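Local coordinates for Lmo0488 protein (Listeria monocytogenes serovar 1/2a, PDB 5TED) that binds shikimate through this effector-binding domain and, as a LysR-type regulator, activates transcription of protocatechuate biosynthesis genes, at residues Thr75-Val80 against Arg177-Ala182. Numbering follows the deposited sequence.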
loop_
_atom_site.group_PDB
_atom_site.type_symbol
_atom_site.label_atom_id
_atom_site.label_comp_id
_atom_site.label_asym_id
_atom_site.label_seq_id
_atom_site.Cartn_x
_atom_site.Cartn_y
_atom_site.Cartn_z
ATOM N N THR A 75 13.535 0.677 14.455
ATOM C CA THR A 75 13.266 -0.759 14.366
ATOM C C THR A 75 14.133 -1.336 13.248
ATOM O O THR A 75 15.016 -0.661 12.716
ATOM C CB THR A 75 11.765 -1.009 14.163
ATOM O OG1 THR A 75 11.506 -2.410 14.182
ATOM C CG2 THR A 75 11.261 -0.398 12.833
ATOM N N LYS A 76 13.899 -2.601 12.900
ATOM C CA LYS A 76 14.702 -3.252 11.870
ATOM C C LYS A 76 13.859 -4.300 11.162
ATOM O O LYS A 76 12.797 -4.697 11.646
ATOM C CB LYS A 76 15.951 -3.908 12.454
ATOM C CG LYS A 76 15.655 -5.049 13.416
ATOM C CD LYS A 76 16.910 -5.419 14.200
ATOM C CE LYS A 76 16.588 -6.416 15.300
ATOM N NZ LYS A 76 15.789 -7.552 14.750
ATOM N N GLN A 77 14.346 -4.750 10.003
ATOM C CA GLN A 77 13.680 -5.821 9.268
ATOM C C GLN A 77 14.716 -6.806 8.759
ATOM O O GLN A 77 15.906 -6.495 8.660
ATOM C CB GLN A 77 12.856 -5.280 8.092
ATOM C CG GLN A 77 11.712 -4.402 8.532
ATOM C CD GLN A 77 11.004 -3.747 7.381
ATOM O OE1 GLN A 77 11.630 -3.337 6.399
ATOM N NE2 GLN A 77 9.685 -3.642 7.491
ATOM N N GLU A 78 14.242 -8.003 8.433
ATOM C CA GLU A 78 15.065 -9.036 7.824
ATOM C C GLU A 78 14.743 -9.089 6.333
ATOM O O GLU A 78 13.582 -9.264 5.954
ATOM C CB GLU A 78 14.798 -10.390 8.484
ATOM C CG GLU A 78 15.549 -11.556 7.855
ATOM C CD GLU A 78 14.999 -12.922 8.283
ATOM O OE1 GLU A 78 14.072 -12.967 9.132
ATOM O OE2 GLU A 78 15.495 -13.952 7.762
ATOM N N LEU A 79 15.764 -8.946 5.493
ATOM C CA LEU A 79 15.577 -9.145 4.063
ATOM C C LEU A 79 15.544 -10.636 3.735
ATOM O O LEU A 79 16.352 -11.412 4.246
ATOM C CB LEU A 79 16.693 -8.457 3.285
ATOM C CG LEU A 79 16.600 -6.935 3.277
ATOM C CD1 LEU A 79 17.651 -6.365 2.315
ATOM C CD2 LEU A 79 15.176 -6.506 2.918
ATOM N N VAL A 80 14.581 -11.032 2.892
ATOM C CA VAL A 80 14.421 -12.410 2.451
ATOM C C VAL A 80 14.266 -12.418 0.937
ATOM O O VAL A 80 13.979 -11.396 0.316
ATOM C CB VAL A 80 13.201 -13.102 3.101
ATOM C CG1 VAL A 80 13.446 -13.368 4.561
ATOM C CG2 VAL A 80 11.916 -12.255 2.900
ATOM N N ARG A 177 19.002 -4.293 8.031
ATOM C CA ARG A 177 18.074 -3.313 7.469
ATOM C C ARG A 177 17.489 -2.570 8.665
ATOM O O ARG A 177 16.659 -3.115 9.386
ATOM C CB ARG A 177 16.974 -3.999 6.647
ATOM C CG ARG A 177 16.068 -3.071 5.818
ATOM C CD ARG A 177 15.210 -2.131 6.703
ATOM N NE ARG A 177 14.020 -1.628 6.008
ATOM C CZ ARG A 177 13.968 -0.507 5.289
ATOM N NH1 ARG A 177 15.045 0.262 5.162
ATOM N NH2 ARG A 177 12.825 -0.140 4.711
ATOM N N PHE A 178 17.942 -1.343 8.895
ATOM C CA PHE A 178 17.420 -0.522 9.978
ATOM C C PHE A 178 16.393 0.467 9.445
ATOM O O PHE A 178 16.460 0.891 8.286
ATOM C CB PHE A 178 18.534 0.238 10.689
ATOM C CG PHE A 178 19.420 -0.636 11.517
ATOM C CD1 PHE A 178 18.982 -1.151 12.726
ATOM C CD2 PHE A 178 20.695 -0.951 11.079
ATOM C CE1 PHE A 178 19.806 -1.961 13.483
ATOM C CE2 PHE A 178 21.520 -1.757 11.832
ATOM C CZ PHE A 178 21.080 -2.264 13.031
ATOM N N ILE A 179 15.448 0.824 10.311
ATOM C CA ILE A 179 14.424 1.828 10.035
ATOM C C ILE A 179 14.507 2.896 11.118
ATOM O O ILE A 179 14.691 2.578 12.301
ATOM C CB ILE A 179 13.022 1.185 9.987
ATOM C CG1 ILE A 179 12.899 0.291 8.745
ATOM C CG2 ILE A 179 11.917 2.260 10.036
ATOM C CD1 ILE A 179 11.651 -0.535 8.717
ATOM N N TYR A 180 14.353 4.157 10.721
ATOM C CA TYR A 180 14.685 5.292 11.570
ATOM C C TYR A 180 13.480 6.187 11.794
ATOM O O TYR A 180 12.596 6.292 10.944
ATOM C CB TYR A 180 15.811 6.126 10.948
ATOM C CG TYR A 180 17.079 5.344 10.822
ATOM C CD1 TYR A 180 17.263 4.448 9.769
ATOM C CD2 TYR A 180 18.094 5.476 11.760
ATOM C CE1 TYR A 180 18.426 3.706 9.645
ATOM C CE2 TYR A 180 19.266 4.726 11.649
ATOM C CZ TYR A 180 19.420 3.851 10.589
ATOM O OH TYR A 180 20.580 3.122 10.472
ATOM N N LEU A 181 13.445 6.808 12.968
ATOM C CA LEU A 181 12.545 7.913 13.234
ATOM C C LEU A 181 13.262 9.178 12.779
ATOM O O LEU A 181 14.363 9.480 13.256
ATOM C CB LEU A 181 12.171 7.976 14.720
ATOM C CG LEU A 181 11.036 8.915 15.153
ATOM C CD1 LEU A 181 11.327 10.354 14.801
ATOM C CD2 LEU A 181 9.738 8.488 14.532
ATOM N N ALA A 182 12.681 9.872 11.812
ATOM C CA ALA A 182 13.328 11.021 11.193
ATOM C C ALA A 182 12.574 12.300 11.543
ATOM O O ALA A 182 11.338 12.306 11.600
ATOM C CB ALA A 182 13.418 10.835 9.671
HETATM O O HOH W 1 10.604 -1.768 4.614
HETATM O O HOH W 2 18.363 -6.445 10.002
#
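Strands 75-77 and 177-182 run antiparallel, their axes 4.5 Å apart at closest, with Thr75 and Ile179 a hydrogen-bonded pair. Thr75 N donates to Ile179 O at 3.1 Å, and Ile179 N returns a bond to Thr75 O at 2.9 Å. Gln77 N donates a hydrogen bond to Arg177 O, lying in its carbonyl plane; a water bridges Gln77 O and Arg177 N. Lys76 and Phe178, a non-hydrogen-bonded pair, lie on the face opposite Thr75, Gln77, Arg177 and Ile179, touching lightly through Lys76 CB and Phe178 CD1.

Gln77 and Arg177 run alongside each other off the same face. Gln77 reaches out with CD anti to CA (chi2 173°), while Arg177 has CG anti to its backbone N (chi1 -170°) and bends at chi2. Arg177 NE meets Gln77 OE1 at 3.0 Å in a nearly straight bond (173°). The oxygen sits in the guanidinium plane, but NE lies above the amide plane. A second water links Gln77 OE1 to Arg177 NH2. Ile179 CG1 lies over one guanidinium face, toward its rim, and Ile179 CD1 touches Gln77 CD at 3.5 Å. Thr75 CG2 packs alongside Ile179 CB.

Outside the pair, Thr12 OG1 hydrogen-bonds Gln77 NE2, and Ser61 OG hydrogen-bonds Arg177 NH1. Arg177 NH2 hydrogen-bonds O3 of the bound shikimate. Gln77 is thus a second-shell residue: with Ser61 and the Ile179 side chain, it probably fixes the rotation of the guanidinium that meets the effector.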